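PDB 6IUQ: prolyl 4-hydroxylase from Phytophthora capsici LT1534, which probably hydroxylates proline residues of protein substrates at carbon 4, as an iron(II)- and 2-oxoglutarate-dependent oxygenase of the double-stranded beta-helix fold. Local coordinates for residues D182-V186 with T197-K201. Sequence-based numbering, arbitrary orientation.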
ATOM      1  N   ASP A 182      -2.689  -3.547 -19.792  1.00 36.94           N
ATOM      2  CA  ASP A 182      -2.911  -4.674 -18.879  1.00 32.29           C
ATOM      3  C   ASP A 182      -3.618  -4.197 -17.620  1.00 33.28           C
ATOM      4  O   ASP A 182      -4.298  -4.974 -16.956  1.00 35.90           O
ATOM      5  CB  ASP A 182      -1.604  -5.368 -18.484  1.00 32.53           C
ATOM      6  CG  ASP A 182      -0.995  -6.183 -19.615  1.00 45.63           C
ATOM      7  OD1 ASP A 182      -1.728  -6.544 -20.569  1.00 49.04           O
ATOM      8  OD2 ASP A 182       0.219  -6.477 -19.533  1.00 45.49           O
ATOM      9  N   GLY A 183      -3.454  -2.915 -17.296  1.00 32.84           N
ATOM     10  CA  GLY A 183      -4.078  -2.345 -16.113  1.00 30.12           C
ATOM     11  C   GLY A 183      -3.458  -2.906 -14.849  1.00 31.42           C
ATOM     12  O   GLY A 183      -2.325  -3.405 -14.869  1.00 27.91           O
ATOM     13  N   GLY A 184      -4.206  -2.844 -13.753  1.00 32.63           N
ATOM     14  CA  GLY A 184      -3.720  -3.315 -12.471  1.00 29.93           C
ATOM     15  C   GLY A 184      -2.708  -2.426 -11.756  1.00 26.92           C
ATOM     16  O   GLY A 184      -2.118  -2.856 -10.756  1.00 22.76           O
ATOM     17  N   GLU A 185      -2.501  -1.203 -12.247  1.00 22.70           N
ATOM     18  CA  GLU A 185      -1.605  -0.269 -11.575  1.00 24.83           C
ATOM     19  C   GLU A 185      -2.150   0.131 -10.211  1.00 25.21           C
ATOM     20  O   GLU A 185      -3.371   0.108  -9.968  1.00 22.76           O
ATOM     21  CB  GLU A 185      -1.380   1.005 -12.398  1.00 22.40           C
ATOM     22  CG  GLU A 185      -0.859   0.811 -13.815  1.00 26.17           C
ATOM     23  CD  GLU A 185      -1.969   0.822 -14.856  1.00 32.54           C
ATOM     24  OE1 GLU A 185      -3.106   0.409 -14.527  1.00 31.18           O
ATOM     25  OE2 GLU A 185      -1.702   1.243 -16.006  1.00 36.25           O
ATOM     26  N   VAL A 186      -1.237   0.497  -9.322  1.00 19.94           N
ATOM     27  CA  VAL A 186      -1.628   1.120  -8.078  1.00 21.59           C
ATOM     28  C   VAL A 186      -1.484   2.613  -8.306  1.00 19.18           C
ATOM     29  O   VAL A 186      -0.469   3.069  -8.837  1.00 17.90           O
ATOM     30  CB  VAL A 186      -0.793   0.630  -6.871  1.00 21.73           C
ATOM     31  CG1 VAL A 186       0.685   0.884  -7.081  1.00 22.13           C
ATOM     32  CG2 VAL A 186      -1.282   1.282  -5.560  1.00 19.08           C
ATOM     33  N   THR A 197       0.887   6.990 -10.768  1.00 27.04           N
ATOM     34  CA  THR A 197       0.432   5.694 -11.227  1.00 24.24           C
ATOM     35  C   THR A 197       1.634   4.787 -11.455  1.00 24.71           C
ATOM     36  O   THR A 197       2.565   5.133 -12.179  1.00 26.71           O
ATOM     37  CB  THR A 197      -0.412   5.836 -12.481  1.00 23.20           C
ATOM     38  OG1 THR A 197      -1.505   6.704 -12.169  1.00 31.14           O
ATOM     39  CG2 THR A 197      -0.971   4.479 -12.912  1.00 23.55           C
ATOM     40  N   VAL A 198       1.607   3.637 -10.794  1.00 19.80           N
ATOM     41  CA  VAL A 198       2.729   2.719 -10.749  1.00 23.52           C
ATOM     42  C   VAL A 198       2.336   1.367 -11.354  1.00 21.53           C
ATOM     43  O   VAL A 198       1.484   0.660 -10.813  1.00 21.71           O
ATOM     44  CB  VAL A 198       3.218   2.524  -9.284  1.00 23.68           C
ATOM     45  CG1 VAL A 198       4.473   1.656  -9.242  1.00 18.78           C
ATOM     46  CG2 VAL A 198       3.476   3.889  -8.640  1.00 20.39           C
ATOM     47  N   ALA A 199       2.939   1.019 -12.483  1.00 23.96           N
ATOM     48  CA  ALA A 199       2.632  -0.242 -13.148  1.00 24.56           C
ATOM     49  C   ALA A 199       3.104  -1.411 -12.292  1.00 20.75           C
ATOM     50  O   ALA A 199       4.150  -1.329 -11.659  1.00 25.30           O
ATOM     51  CB  ALA A 199       3.287  -0.284 -14.539  1.00 22.47           C
ATOM     52  N   PRO A 200       2.344  -2.506 -12.267  1.00 20.04           N
ATOM     53  CA  PRO A 200       2.747  -3.652 -11.444  1.00 25.99           C
ATOM     54  C   PRO A 200       3.766  -4.568 -12.149  1.00 24.92           C
ATOM     55  O   PRO A 200       3.504  -5.744 -12.381  1.00 21.59           O
ATOM     56  CB  PRO A 200       1.423  -4.378 -11.212  1.00 22.34           C
ATOM     57  CG  PRO A 200       0.696  -4.159 -12.508  1.00 23.40           C
ATOM     58  CD  PRO A 200       1.069  -2.755 -12.958  1.00 23.55           C
ATOM     59  N   LYS A 201       4.929  -4.023 -12.480  1.00 23.88           N
ATOM     60  CA  LYS A 201       5.939  -4.799 -13.185  1.00 25.22           C
ATOM     61  C   LYS A 201       6.587  -5.863 -12.316  1.00 26.52           C
ATOM     62  O   LYS A 201       6.722  -5.698 -11.100  1.00 24.15           O
ATOM     63  CB  LYS A 201       7.008  -3.870 -13.745  1.00 27.32           C
ATOM     64  CG  LYS A 201       6.420  -2.924 -14.750  1.00 27.34           C
ATOM     65  CD  LYS A 201       7.452  -2.092 -15.454  1.00 33.55           C
ATOM     66  CE  LYS A 201       6.805  -1.467 -16.702  1.00 41.27           C
ATOM     67  NZ  LYS A 201       7.418  -0.165 -17.057  1.00 40.84           N
TER
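T197 meets E185 through carbon alone: its CG2, anti to the backbone N, lies 3.5 Å from E185 CB, the two side chains slanting across one another, while OG1 is turned away to a weak hydrogen bond with Q187. V198 pairs with V186 as an antiparallel hydrogen-bonded pair. V198 N gives the straighter bond, 2.9 Å to V186 O at 160°. V186 N returns one of 3.1 Å to V198 O, approaching tilted 20° from the carbonyl plane. Both valines point to the same face of the sheet and lie side by side, V186 CG1 3.7 Å from V198 CB. This pairing joins strands 186-189 and 196-198 in the smaller sheet of the double-stranded beta-helix, whose third strand, 214-217, carries the iron ligand H215; the side chain of V186 is about 7 Å from the bound iron(II) ion, measured to its nearest atom. At A199 the chain leaves the strand, and E185 CG packs 3.7 Å from A199 CA. The E185 chain then bends at chi2 (97°), carrying its carboxylate away from 197-201. P200, centre of an inverse gamma turn, sets its ring against the backbone of G184 and E185, CG 3.6 Å from G184 O and CD 3.9 Å from E185 CA. G183 and G184, both at positive phi, turn the chain past the ring. W178 and Y173 also touch the proline.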